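Local coordinates for membrane lipoprotein TpN32 (Treponema pallidum, PDB 1XS5) that probably binds L-methionine as a lipid-anchored, periplasmic-type binding protein of the NlpA lipoprotein family, at residues P13-L17 with V80-P84; I20-V25 with A218-V224. All coordinates share one frame; numbering follows the deposited sequence.

Helix 14-26 takes part in both contacts: its first turn enters contact 1 and its later turns enter contact 2, and the centres of the two contacts are about 12 Å apart. Contact 1 is wholly buried, its centre about 8 Å from that of the chain, and sets that helix start against the end of strand 74-82 beside the bound methionine. Contact 2, its centre about 20 Å from that of the chain, is only partly buried; it joins the same helix to helices 210-219 and 222-231. Their chemistry follows their place: aromatic rings and a ligand-binding carboxylate inside, alanine and branched-chain packing edged by a salt-bridge network outside. Leu17 of contact 1 links the two, its O lying 3.5 Å from CD2 of Leu219.

Contact 1: P13-L17 with V80-P84; sequences PHARL and VHVEP. With MET (methionine), chain B.
In the methionine pocket of this periplasmic-binding-protein fold, His14, at the start of helix 14-26, meets His81, near the end of strand 74-82. The two imidazoles form a T-shaped (edge-to-face) pair, with centroids 4.7 Å apart and planes at 65°. His81 is the edge: its CE1 sits over one face of His14, displaced toward the rim, and approaches His14 NE2 to 3.3 Å. A first torsion of +74°, which sets CG between the backbone N and the carbonyl carbon, puts the His81 ring there. His14 NE2 has its polar partner in Asn198 OD1, from strand 198-203, and Asn198 in turn binds the ligand. In the conformer given, CD1 of Leu17 packs obliquely against the His81 ring, 3.9 Å from ND1, while Phe56 meets both histidine rings. Glu83, just past the end of the strand, joins His81 to the ligand. His81 NE2 donates to Glu83 OE2 at 2.9 Å in a nearly straight bond (173°), although the position of OE2 is somewhat doubtful. The second-shell histidine thus probably helps fix the carboxylate's rotation. The other oxygen makes the firmer grip on the substrate: the ligand's amino N donates to Glu83 OE1 at 2.7 Å.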
loop_
_atom_site.group_PDB
_atom_site.type_symbol
_atom_site.label_atom_id
_atom_site.label_comp_id
_atom_site.label_asym_id
_atom_site.label_seq_id
_atom_site.Cartn_x
_atom_site.Cartn_y
_atom_site.Cartn_z
ATOM N N PRO A 13 4.371 -0.680 7.998
ATOM C CA PRO A 13 4.877 -1.829 8.761
ATOM C C PRO A 13 5.967 -2.628 8.051
ATOM O O PRO A 13 6.576 -3.529 8.642
ATOM C CB PRO A 13 3.621 -2.663 8.956
ATOM C CG PRO A 13 2.941 -2.508 7.559
ATOM C CD PRO A 13 3.055 -0.977 7.389
ATOM N N HIS A 14 6.222 -2.304 6.787
ATOM C CA HIS A 14 7.193 -3.060 6.003
ATOM C C HIS A 14 8.569 -3.053 6.640
ATOM O O HIS A 14 9.309 -4.052 6.563
ATOM C CB HIS A 14 7.285 -2.480 4.567
ATOM C CG HIS A 14 5.950 -2.352 3.893
ATOM N ND1 HIS A 14 4.915 -1.613 4.427
ATOM C CD2 HIS A 14 5.471 -2.908 2.759
ATOM C CE1 HIS A 14 3.852 -1.725 3.650
ATOM N NE2 HIS A 14 4.163 -2.504 2.633
ATOM N N ALA A 15 8.925 -1.936 7.258
ATOM C CA ALA A 15 10.271 -1.834 7.863
ATOM C C ALA A 15 10.469 -2.852 8.972
ATOM O O ALA A 15 11.491 -3.514 9.031
ATOM C CB ALA A 15 10.515 -0.414 8.388
ATOM N N ARG A 16 9.510 -2.960 9.888
ATOM C CA ARG A 16 9.646 -3.961 10.938
ATOM C C ARG A 16 9.710 -5.391 10.349
ATOM O O ARG A 16 10.480 -6.223 10.824
ATOM C CB ARG A 16 8.475 -3.814 11.917
ATOM C CG ARG A 16 8.663 -4.596 13.173
ATOM C CD ARG A 16 9.840 -4.034 13.964
ATOM N NE ARG A 16 10.113 -4.872 15.128
ATOM C CZ ARG A 16 11.171 -4.736 15.924
ATOM N NH1 ARG A 16 12.070 -3.778 15.680
ATOM N NH2 ARG A 16 11.329 -5.563 16.957
ATOM N N LEU A 17 8.908 -5.671 9.323
ATOM C CA LEU A 17 8.896 -6.992 8.698
ATOM C C LEU A 17 10.267 -7.291 8.043
ATOM O O LEU A 17 10.758 -8.427 8.027
ATOM C CB LEU A 17 7.773 -7.053 7.635
ATOM C CG LEU A 17 6.338 -6.830 8.138
ATOM C CD1 LEU A 17 5.376 -6.806 6.956
ATOM C CD2 LEU A 17 5.943 -7.983 9.115
ATOM N N VAL A 80 3.061 -10.849 0.082
ATOM C CA VAL A 80 3.475 -10.927 1.468
ATOM C C VAL A 80 2.340 -10.623 2.469
ATOM O O VAL A 80 2.126 -11.362 3.452
ATOM C CB VAL A 80 4.634 -9.906 1.742
ATOM C CG1 VAL A 80 5.054 -9.985 3.165
ATOM C CG2 VAL A 80 5.851 -10.214 0.828
ATOM N N HIS A 81 1.643 -9.504 2.278
ATOM C CA HIS A 81 0.594 -9.153 3.211
ATOM C C HIS A 81 -0.443 -8.250 2.559
ATOM O O HIS A 81 -0.206 -7.776 1.461
ATOM C CB HIS A 81 1.182 -8.454 4.437
ATOM C CG HIS A 81 1.637 -7.029 4.205
ATOM N ND1 HIS A 81 2.952 -6.691 3.967
ATOM C CD2 HIS A 81 0.954 -5.856 4.248
ATOM C CE1 HIS A 81 3.059 -5.371 3.879
ATOM N NE2 HIS A 81 1.863 -4.840 4.047
ATOM N N VAL A 82 -1.576 -8.060 3.242
ATOM C CA VAL A 82 -2.674 -7.202 2.772
ATOM C C VAL A 82 -2.870 -6.109 3.829
ATOM O O VAL A 82 -2.740 -6.380 5.015
ATOM C CB VAL A 82 -4.023 -7.989 2.572
ATOM C CG1 VAL A 82 -3.854 -9.074 1.486
ATOM C CG2 VAL A 82 -4.493 -8.614 3.897
ATOM N N GLU A 83 -3.116 -4.864 3.398
ATOM C CA GLU A 83 -3.312 -3.724 4.316
ATOM C C GLU A 83 -4.639 -3.123 3.830
ATOM O O GLU A 83 -4.629 -2.327 2.874
ATOM C CB GLU A 83 -2.256 -2.661 4.018
ATOM C CG GLU A 83 -1.136 -2.483 4.889
ATOM C CD GLU A 83 -0.100 -1.566 4.206
ATOM O OE1 GLU A 83 -0.431 -0.422 3.821
ATOM O OE2 GLU A 83 1.032 -2.026 4.036
ATOM N N PRO A 84 -5.768 -3.468 4.457
ATOM C CA PRO A 84 -7.030 -2.898 3.979
ATOM C C PRO A 84 -7.081 -1.384 3.964
ATOM O O PRO A 84 -6.647 -0.687 4.912
ATOM C CB PRO A 84 -8.092 -3.492 4.925
ATOM C CG PRO A 84 -7.430 -4.773 5.460
ATOM C CD PRO A 84 -5.986 -4.297 5.662
HETATM N N MET B . 1.141 -0.198 1.663
HETATM C CA MET B . 0.313 0.438 0.574
HETATM C C MET B . -1.116 -0.138 0.470
HETATM O O MET B . -2.086 0.654 0.376
HETATM C CB MET B . 1.008 0.266 -0.795
HETATM C CG MET B . 0.375 1.131 -1.863
HETATM S SD MET B . 1.110 0.948 -3.505
HETATM C CE MET B . 2.600 2.004 -3.261
HETATM O OXT MET B . -1.246 -1.382 0.478
#

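Contact 2: I20-V25 with A218-V224; sequences IAKEEV and ALCGGRV
Arg223, near the start of helix 222-231, reaches across to Ile20, Glu23 and Glu24 on helix 14-26 and forms a salt-bridge network with the two glutamates. Its chain leaves CB with CG anti to the backbone N (chi1 -178°) and stays extended as far as NE, which carries the guanidinium out to the glutamates. On the way, CG and CD pass CG2 of Ile20, with CD at 3.7 Å from that methyl; CD also runs beside Glu24 OE2. At NE the same Ile20 CG2 lies over one face of the guanidinium, 3.5 Å from NE and offset toward the rim. Both acid partners sit near the guanidinium plane. NH1 donates to Glu24 OE2 at 2.6 Å, using the anti lone pair of that oxygen, with the carboxylate turned 88° from the guanidinium. NH2 donates to Glu23 OE1 at 2.8 Å and 165°, arriving from above the carboxylate plane; NH1 adds only a weak bond to this oxygen. A bend in the Glu24 chain brings its carboxylate back to NH1, and the other oxygen, OE1, forms a salt bridge with Lys27 NZ.

Alongside this network the helices pack through small groups. CB of Ala21 lies 4.1 Å from CB of Ala218 and 4.0 Å from CD2 of Leu219, consistent with the 5.3 Å separation of the CA atoms of Ala21 and Ala218. Val25 CG1 touches CB of Ala218, and Ile20 CG2 meets Val224 CG2 at 3.9 Å. The arginine probably offsets the negative charge of the two glutamates at the more exposed margin, while Ile20, Ala21, Val25, Leu219 and Val224, all buried, pack the inner side of the junction.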
loop_
_atom_site.group_PDB
_atom_site.type_symbol
_atom_site.label_atom_id
_atom_site.label_comp_id
_atom_site.label_asym_id
_atom_site.label_seq_id
_atom_site.Cartn_x
_atom_site.Cartn_y
_atom_site.Cartn_z
ATOM N N ILE A 20 12.747 -8.344 10.706
ATOM C CA ILE A 20 12.598 -9.725 11.147
ATOM C C ILE A 20 13.276 -10.590 10.101
ATOM O O ILE A 20 13.984 -11.549 10.428
ATOM C CB ILE A 20 11.100 -10.113 11.265
ATOM C CG1 ILE A 20 10.479 -9.334 12.429
ATOM C CG2 ILE A 20 10.941 -11.621 11.460
ATOM C CD1 ILE A 20 8.971 -9.441 12.479
ATOM N N ALA A 21 13.078 -10.225 8.838
ATOM C CA ALA A 21 13.674 -10.942 7.728
ATOM C C ALA A 21 15.199 -10.856 7.747
ATOM O O ALA A 21 15.889 -11.815 7.336
ATOM C CB ALA A 21 13.163 -10.386 6.412
ATOM N N LYS A 22 15.704 -9.695 8.162
ATOM C CA LYS A 22 17.160 -9.436 8.212
ATOM C C LYS A 22 17.784 -10.434 9.212
ATOM O O LYS A 22 18.801 -11.081 8.918
ATOM C CB LYS A 22 17.411 -7.984 8.644
ATOM C CG LYS A 22 18.873 -7.565 8.928
ATOM C CD LYS A 22 18.879 -6.060 9.305
ATOM C CE LYS A 22 20.246 -5.560 9.741
ATOM N NZ LYS A 22 21.285 -5.904 8.736
ATOM N N GLU A 23 17.180 -10.557 10.379
ATOM C CA GLU A 23 17.696 -11.528 11.346
ATOM C C GLU A 23 17.687 -12.941 10.789
ATOM O O GLU A 23 18.658 -13.674 10.921
ATOM C CB GLU A 23 16.868 -11.523 12.615
ATOM C CG GLU A 23 16.856 -10.193 13.322
ATOM C CD GLU A 23 16.357 -10.350 14.739
ATOM O OE1 GLU A 23 15.631 -11.343 14.959
ATOM O OE2 GLU A 23 16.674 -9.502 15.615
ATOM N N GLU A 24 16.601 -13.317 10.135
ATOM C CA GLU A 24 16.494 -14.652 9.610
ATOM C C GLU A 24 17.459 -15.033 8.511
ATOM O O GLU A 24 17.991 -16.150 8.519
ATOM C CB GLU A 24 15.063 -14.909 9.109
ATOM C CG GLU A 24 14.036 -15.020 10.193
ATOM C CD GLU A 24 14.296 -16.194 11.159
ATOM O OE1 GLU A 24 14.675 -17.318 10.706
ATOM O OE2 GLU A 24 14.093 -15.971 12.373
ATOM N N VAL A 25 17.692 -14.143 7.553
ATOM C CA VAL A 25 18.586 -14.499 6.467
ATOM C C VAL A 25 20.061 -14.391 6.874
ATOM O O VAL A 25 20.966 -14.894 6.169
ATOM C CB VAL A 25 18.297 -13.678 5.209
ATOM C CG1 VAL A 25 16.840 -13.981 4.726
ATOM C CG2 VAL A 25 18.502 -12.170 5.491
ATOM N N ALA A 218 11.436 -15.684 4.112
ATOM C CA ALA A 218 11.403 -15.129 5.456
ATOM C C ALA A 218 10.214 -14.192 5.647
ATOM O O ALA A 218 9.603 -14.116 6.747
ATOM C CB ALA A 218 12.732 -14.359 5.717
ATOM N N LEU A 219 9.864 -13.456 4.588
ATOM C CA LEU A 219 8.740 -12.517 4.749
ATOM C C LEU A 219 7.421 -13.293 4.821
ATOM O O LEU A 219 6.469 -12.872 5.479
ATOM C CB LEU A 219 8.728 -11.495 3.596
ATOM C CG LEU A 219 9.797 -10.373 3.734
ATOM C CD1 LEU A 219 9.807 -9.500 2.493
ATOM C CD2 LEU A 219 9.494 -9.535 4.933
ATOM N N CYS A 220 7.384 -14.451 4.186
ATOM C CA CYS A 220 6.163 -15.250 4.183
ATOM C C CYS A 220 6.152 -16.371 5.213
ATOM O O CYS A 220 5.257 -17.227 5.206
ATOM C CB CYS A 220 6.001 -15.865 2.823
ATOM S SG CYS A 220 5.773 -14.644 1.571
ATOM N N GLY A 221 7.142 -16.362 6.092
ATOM C CA GLY A 221 7.258 -17.425 7.055
ATOM C C GLY A 221 6.433 -17.327 8.303
ATOM O O GLY A 221 5.824 -16.281 8.620
ATOM N N GLY A 222 6.447 -18.445 9.030
ATOM C CA GLY A 222 5.707 -18.551 10.289
ATOM C C GLY A 222 5.986 -17.455 11.302
ATOM O O GLY A 222 5.078 -16.974 11.971
ATOM N N ARG A 223 7.229 -17.026 11.419
ATOM C CA ARG A 223 7.533 -15.962 12.378
ATOM C C ARG A 223 6.892 -14.592 11.983
ATOM O O ARG A 223 6.443 -13.796 12.836
ATOM C CB ARG A 223 9.035 -15.805 12.470
ATOM C CG ARG A 223 9.449 -14.770 13.467
ATOM C CD ARG A 223 10.948 -14.705 13.528
ATOM N NE ARG A 223 11.400 -13.599 14.369
ATOM C CZ ARG A 223 12.671 -13.208 14.464
ATOM N NH1 ARG A 223 13.621 -13.844 13.774
ATOM N NH2 ARG A 223 12.983 -12.160 15.215
ATOM N N VAL A 224 6.881 -14.292 10.691
ATOM C CA VAL A 224 6.273 -13.028 10.286
ATOM C C VAL A 224 4.765 -13.152 10.438
ATOM O O VAL A 224 4.126 -12.264 11.002
ATOM C CB VAL A 224 6.669 -12.662 8.840
ATOM C CG1 VAL A 224 5.586 -11.781 8.167
ATOM C CG2 VAL A 224 7.995 -11.914 8.888
#